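Local atomic coordinates of ribosome inactivating type 1 protein (Iris hollandica, PDB entry 3MVG), a protein that belongs to the ribosome-inactivating proteins, as a single-chain (type 1) member of that family from an iris. Residues G106-L111 with S117-I122; A130-T135 with A149-V154. All coordinates share one frame; numbering follows the deposited sequence.

Interaction 1 (G106-L111 with S117-I122). Unlike the reference sequence in segment 117-122: S117 (reference Gln).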
loop_
_atom_site.group_PDB
_atom_site.type_symbol
_atom_site.label_atom_id
_atom_site.label_comp_id
_atom_site.label_asym_id
_atom_site.label_seq_id
_atom_site.Cartn_x
_atom_site.Cartn_y
_atom_site.Cartn_z
ATOM N N GLY A 106 -2.406 27.166 5.251
ATOM C CA GLY A 106 -1.935 25.809 5.033
ATOM C C GLY A 106 -1.851 25.372 3.582
ATOM O O GLY A 106 -1.570 24.208 3.316
ATOM N N SER A 107 -2.077 26.277 2.629
ATOM C CA SER A 107 -1.913 25.887 1.227
ATOM C C SER A 107 -0.449 25.551 0.964
ATOM O O SER A 107 0.442 26.131 1.583
ATOM C CB SER A 107 -2.392 26.982 0.273
ATOM O OG SER A 107 -1.445 28.027 0.207
ATOM N N TYR A 108 -0.187 24.617 0.056
ATOM C CA TYR A 108 1.200 24.315 -0.270
ATOM C C TYR A 108 1.920 25.522 -0.866
ATOM O O TYR A 108 3.108 25.694 -0.643
ATOM C CB TYR A 108 1.331 23.098 -1.184
ATOM C CG TYR A 108 1.008 21.803 -0.482
ATOM C CD1 TYR A 108 1.753 21.385 0.620
ATOM C CD2 TYR A 108 -0.037 20.996 -0.914
ATOM C CE1 TYR A 108 1.465 20.200 1.281
ATOM C CE2 TYR A 108 -0.335 19.798 -0.258
ATOM C CZ TYR A 108 0.429 19.415 0.831
ATOM O OH TYR A 108 0.136 18.244 1.483
ATOM N N GLY A 109 1.192 26.355 -1.607
ATOM C CA GLY A 109 1.763 27.589 -2.153
ATOM C C GLY A 109 2.301 28.468 -1.038
ATOM O O GLY A 109 3.438 28.928 -1.089
ATOM N N ALA A 110 1.475 28.705 -0.025
ATOM C CA ALA A 110 1.890 29.524 1.113
ATOM C C ALA A 110 3.003 28.845 1.912
ATOM O O ALA A 110 3.998 29.478 2.269
ATOM C CB ALA A 110 0.715 29.813 2.013
ATOM N N LEU A 111 2.838 27.554 2.201
ATOM C CA LEU A 111 3.844 26.839 2.992
ATOM C C LEU A 111 5.198 26.806 2.300
ATOM O O LEU A 111 6.227 27.034 2.937
ATOM C CB LEU A 111 3.382 25.414 3.301
ATOM C CG LEU A 111 2.194 25.264 4.243
ATOM C CD1 LEU A 111 1.669 23.833 4.168
ATOM C CD2 LEU A 111 2.576 25.619 5.670
ATOM N N SER A 117 11.263 26.337 0.020
ATOM C CA SER A 117 11.540 25.012 -0.505
ATOM C C SER A 117 10.259 24.408 -1.055
ATOM O O SER A 117 9.228 24.424 -0.383
ATOM C CB SER A 117 12.081 24.117 0.613
ATOM O OG SER A 117 12.994 24.828 1.432
ATOM N N ASN A 118 10.319 23.887 -2.276
ATOM C CA ASN A 118 9.223 23.094 -2.795
ATOM C C ASN A 118 9.253 21.710 -2.152
ATOM O O ASN A 118 10.322 21.186 -1.842
ATOM C CB ASN A 118 9.350 23.036 -4.314
ATOM C CG ASN A 118 8.822 21.769 -4.901
ATOM O OD1 ASN A 118 7.626 21.502 -4.878
ATOM N ND2 ASN A 118 9.717 20.991 -5.478
ATOM N N ARG A 119 8.082 21.118 -1.939
ATOM C CA ARG A 119 8.043 19.826 -1.259
ATOM C C ARG A 119 8.647 18.671 -2.070
ATOM O O ARG A 119 8.980 17.630 -1.502
ATOM C CB ARG A 119 6.647 19.511 -0.728
ATOM C CG ARG A 119 5.596 19.180 -1.758
ATOM C CD ARG A 119 4.248 19.337 -1.101
ATOM N NE ARG A 119 3.104 18.953 -1.920
ATOM C CZ ARG A 119 2.536 19.723 -2.845
ATOM N NH1 ARG A 119 1.472 19.278 -3.494
ATOM N NH2 ARG A 119 3.032 20.918 -3.138
ATOM N N GLU A 120 8.847 18.871 -3.374
ATOM C CA GLU A 120 9.605 17.914 -4.185
ATOM C C GLU A 120 11.031 17.743 -3.668
ATOM O O GLU A 120 11.687 16.749 -3.975
ATOM C CB GLU A 120 9.650 18.336 -5.661
ATOM C CG GLU A 120 8.381 18.067 -6.442
ATOM C CD GLU A 120 8.430 18.579 -7.872
ATOM O OE1 GLU A 120 9.436 18.335 -8.573
ATOM O OE2 GLU A 120 7.442 19.212 -8.300
ATOM N N ASN A 121 11.500 18.715 -2.887
ATOM C CA ASN A 121 12.872 18.715 -2.372
ATOM C C ASN A 121 12.983 18.474 -0.863
ATOM O O ASN A 121 14.028 18.725 -0.258
ATOM C CB ASN A 121 13.580 20.016 -2.780
ATOM C CG ASN A 121 13.556 20.242 -4.283
ATOM O OD1 ASN A 121 13.804 19.326 -5.065
ATOM N ND2 ASN A 121 13.241 21.464 -4.691
ATOM N N ILE A 122 11.906 17.963 -0.270
ATOM C CA ILE A 122 11.836 17.723 1.174
ATOM C C ILE A 122 11.650 16.234 1.448
ATOM O O ILE A 122 10.658 15.636 1.030
ATOM C CB ILE A 122 10.702 18.553 1.823
ATOM C CG1 ILE A 122 11.030 20.053 1.720
ATOM C CG2 ILE A 122 10.459 18.112 3.277
ATOM C CD1 ILE A 122 9.894 20.985 2.123
#
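R119 lays its guanidinium flat on the ring of Y108, and this one stack makes up nearly the whole contact between 106-111 and 117-122. The two planes are 7° apart, and CZ of R119 stands 3.6 Å from the centroid of the Y108 ring, over its face, a cation-pi geometry. The overlap is displaced toward the root of the tyrosine: NH2 of R119 reaches back to CB of Y108 at 3.4 Å, NH1 of R119 lies 3.4 Å from CD2 of Y108, and CD of R119 adds a CH-pi contact over the same face. R119 gets there by running extended from CG to NE after a chi1 of 71°, which tucks CG between the backbone N and the carbonyl carbon; the chain thus meets the tyrosine at about a right angle, and the turn at chi4, -82°, swings the guanidinium flat against the ring. Y108 opens helix 108-115 and R119 sits in the short 3-10 turn of the loop behind it, so in this ribosome-inactivating fold the stack joins the loop after the helix to its first turn. R119 NH1 and NH2 hydrogen-bond to Q198 and Q112, which fixes the turn of the guanidinium; Y108 OH hydrogen-bonds to E161. On the looser side the helix start faces outward. There the exposed S107 is the N-cap, its OG accepting from A110 N at 3.0 Å, and a bound glycerol hydrogen-bonds to S107 OG and Y108 N.

Interaction 2 (A130-T135 with A149-V154). Unlike the reference sequence in segment 130-135: T134 (reference Ser).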
loop_
_atom_site.group_PDB
_atom_site.type_symbol
_atom_site.label_atom_id
_atom_site.label_comp_id
_atom_site.label_asym_id
_atom_site.label_seq_id
_atom_site.Cartn_x
_atom_site.Cartn_y
_atom_site.Cartn_z
ATOM N N ALA A 130 9.909 12.716 12.766
ATOM C CA ALA A 130 10.443 13.019 14.101
ATOM C C ALA A 130 11.055 14.416 14.160
ATOM O O ALA A 130 10.792 15.170 15.094
ATOM C CB ALA A 130 11.462 11.973 14.519
ATOM N N THR A 131 11.832 14.772 13.147
ATOM C CA THR A 131 12.467 16.084 13.107
ATOM C C THR A 131 11.431 17.209 13.044
ATOM O O THR A 131 11.580 18.239 13.707
ATOM C CB THR A 131 13.447 16.156 11.940
ATOM O OG1 THR A 131 14.503 15.223 12.191
ATOM C CG2 THR A 131 14.031 17.561 11.789
ATOM N N ALA A 132 10.369 17.003 12.273
ATOM C CA ALA A 132 9.306 17.993 12.161
ATOM C C ALA A 132 8.607 18.183 13.505
ATOM O O ALA A 132 8.314 19.314 13.901
ATOM C CB ALA A 132 8.318 17.588 11.067
ATOM N N ILE A 133 8.341 17.083 14.211
ATOM C CA ILE A 133 7.750 17.178 15.542
ATOM C C ILE A 133 8.652 17.964 16.487
ATOM O O ILE A 133 8.194 18.875 17.176
ATOM C CB ILE A 133 7.463 15.792 16.148
ATOM C CG1 ILE A 133 6.440 15.024 15.305
ATOM C CG2 ILE A 133 6.992 15.925 17.600
ATOM C CD1 ILE A 133 6.477 13.515 15.585
ATOM N N THR A 134 9.938 17.616 16.516
ATOM C CA THR A 134 10.892 18.297 17.403
ATOM C C THR A 134 10.961 19.786 17.086
ATOM O O THR A 134 11.004 20.624 17.996
ATOM C CB THR A 134 12.296 17.688 17.287
ATOM O OG1 THR A 134 12.257 16.320 17.686
ATOM C CG2 THR A 134 13.274 18.400 18.185
ATOM N N THR A 135 10.975 20.109 15.796
ATOM C CA THR A 135 11.085 21.495 15.354
ATOM C C THR A 135 9.890 22.310 15.829
ATOM O O THR A 135 10.059 23.390 16.405
ATOM C CB THR A 135 11.243 21.574 13.830
ATOM O OG1 THR A 135 12.436 20.877 13.450
ATOM C CG2 THR A 135 11.362 23.018 13.366
ATOM N N ALA A 149 6.888 26.283 8.642
ATOM C CA ALA A 149 6.292 25.907 7.368
ATOM C C ALA A 149 6.906 24.620 6.823
ATOM O O ALA A 149 6.182 23.741 6.344
ATOM C CB ALA A 149 6.427 27.041 6.360
ATOM N N ARG A 150 8.231 24.493 6.903
ATOM C CA ARG A 150 8.885 23.281 6.417
ATOM C C ARG A 150 8.375 22.045 7.168
ATOM O O ARG A 150 8.058 21.013 6.567
ATOM C CB ARG A 150 10.402 23.378 6.563
ATOM C CG ARG A 150 11.127 22.302 5.779
ATOM C CD ARG A 150 12.545 22.075 6.284
ATOM N NE ARG A 150 13.253 21.110 5.442
ATOM C CZ ARG A 150 13.098 19.784 5.513
ATOM N NH1 ARG A 150 12.258 19.239 6.389
ATOM N NH2 ARG A 150 13.773 18.999 4.687
ATOM N N SER A 151 8.274 22.169 8.489
ATOM C CA SER A 151 7.829 21.053 9.326
ATOM C C SER A 151 6.377 20.693 9.068
ATOM O O SER A 151 6.025 19.511 9.042
ATOM C CB SER A 151 8.070 21.355 10.801
ATOM O OG SER A 151 9.468 21.531 11.030
ATOM N N LEU A 152 5.539 21.700 8.845
ATOM C CA LEU A 152 4.144 21.460 8.495
ATOM C C LEU A 152 3.989 20.775 7.142
ATOM O O LEU A 152 3.123 19.930 6.978
ATOM C CB LEU A 152 3.332 22.751 8.560
ATOM C CG LEU A 152 3.003 23.235 9.971
ATOM C CD1 LEU A 152 2.454 24.654 9.922
ATOM C CD2 LEU A 152 2.033 22.302 10.696
ATOM N N ILE A 153 4.850 21.094 6.185
ATOM C CA ILE A 153 4.838 20.390 4.901
ATOM C C ILE A 153 5.038 18.888 5.121
ATOM O O ILE A 153 4.340 18.062 4.524
ATOM C CB ILE A 153 5.913 20.957 3.944
ATOM C CG1 ILE A 153 5.476 22.338 3.451
ATOM C CG2 ILE A 153 6.145 20.024 2.763
ATOM C CD1 ILE A 153 6.566 23.124 2.732
ATOM N N VAL A 154 6.005 18.539 5.971
ATOM C CA VAL A 154 6.290 17.139 6.292
ATOM C C VAL A 154 5.088 16.495 6.995
ATOM O O VAL A 154 4.607 15.435 6.587
ATOM C CB VAL A 154 7.569 17.010 7.160
ATOM C CG1 VAL A 154 7.770 15.576 7.644
ATOM C CG2 VAL A 154 8.798 17.470 6.374
#
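A132 and S151 bring helices 126-138 and 146-164 together, their CA atoms only 4.4 Å apart. Over these short segments the axes approach to 8.8 Å and run roughly antiparallel, with 139° between their N-to-C directions. Small side chains permit the closeness: CB of A132 lies 3.8 Å from CB of S151 and touches the backbone as well, 3.6 Å from S151 O. One turn further along the second helix, V154 sets CG1 against the same methyl, 4.0 Å from A132 CB; a chi1 of 173° turns CG1 of V154 away from its own backbone N and onto that methyl. This is a helical-hairpin pairing within the ribosome-inactivating domain, two successive helices packed through a buried face, with the chain turning round between residues 138 and 146. Toward the turn, T135 meets S151 without a hydrogen bond between them. Instead OG of S151 rests against the carbon side of the threonine, 3.3 Å from T135 CB, with T135 CG2 beside it. Each hydroxyl is taken up by its own helix: S151 OG bonds to S147 O, and T135 OG1 to T131 O at 2.8 Å. The latter comes from above the carbonyl plane, 38° out of it, while T135 N reaches T131 O from the opposite face, so two bonds grip that oxygen. L136 and L155 extend the packing around S151 and A132.

In the fold
From the N terminus the chain passes through the mixed sheet, then enters helix 108-115. Interaction 1 closes the first loop, a short one, bringing the segment after that helix back to its beginning. The chain then goes straight into helix 126-138, turns, and returns as helix 146-164, where interaction 2 closes a second, longer loop. The two closures stand in series, neither crossing nor nesting, yet they touch, their centres 12 Å apart. Helix 146-164 joins them: R119 CB packs on I153 CG2, I122 CG2 on V154 CG2, and L111 O on A149 CB. It thereby ties helix 108-115 and its trailing loop to helix 126-138.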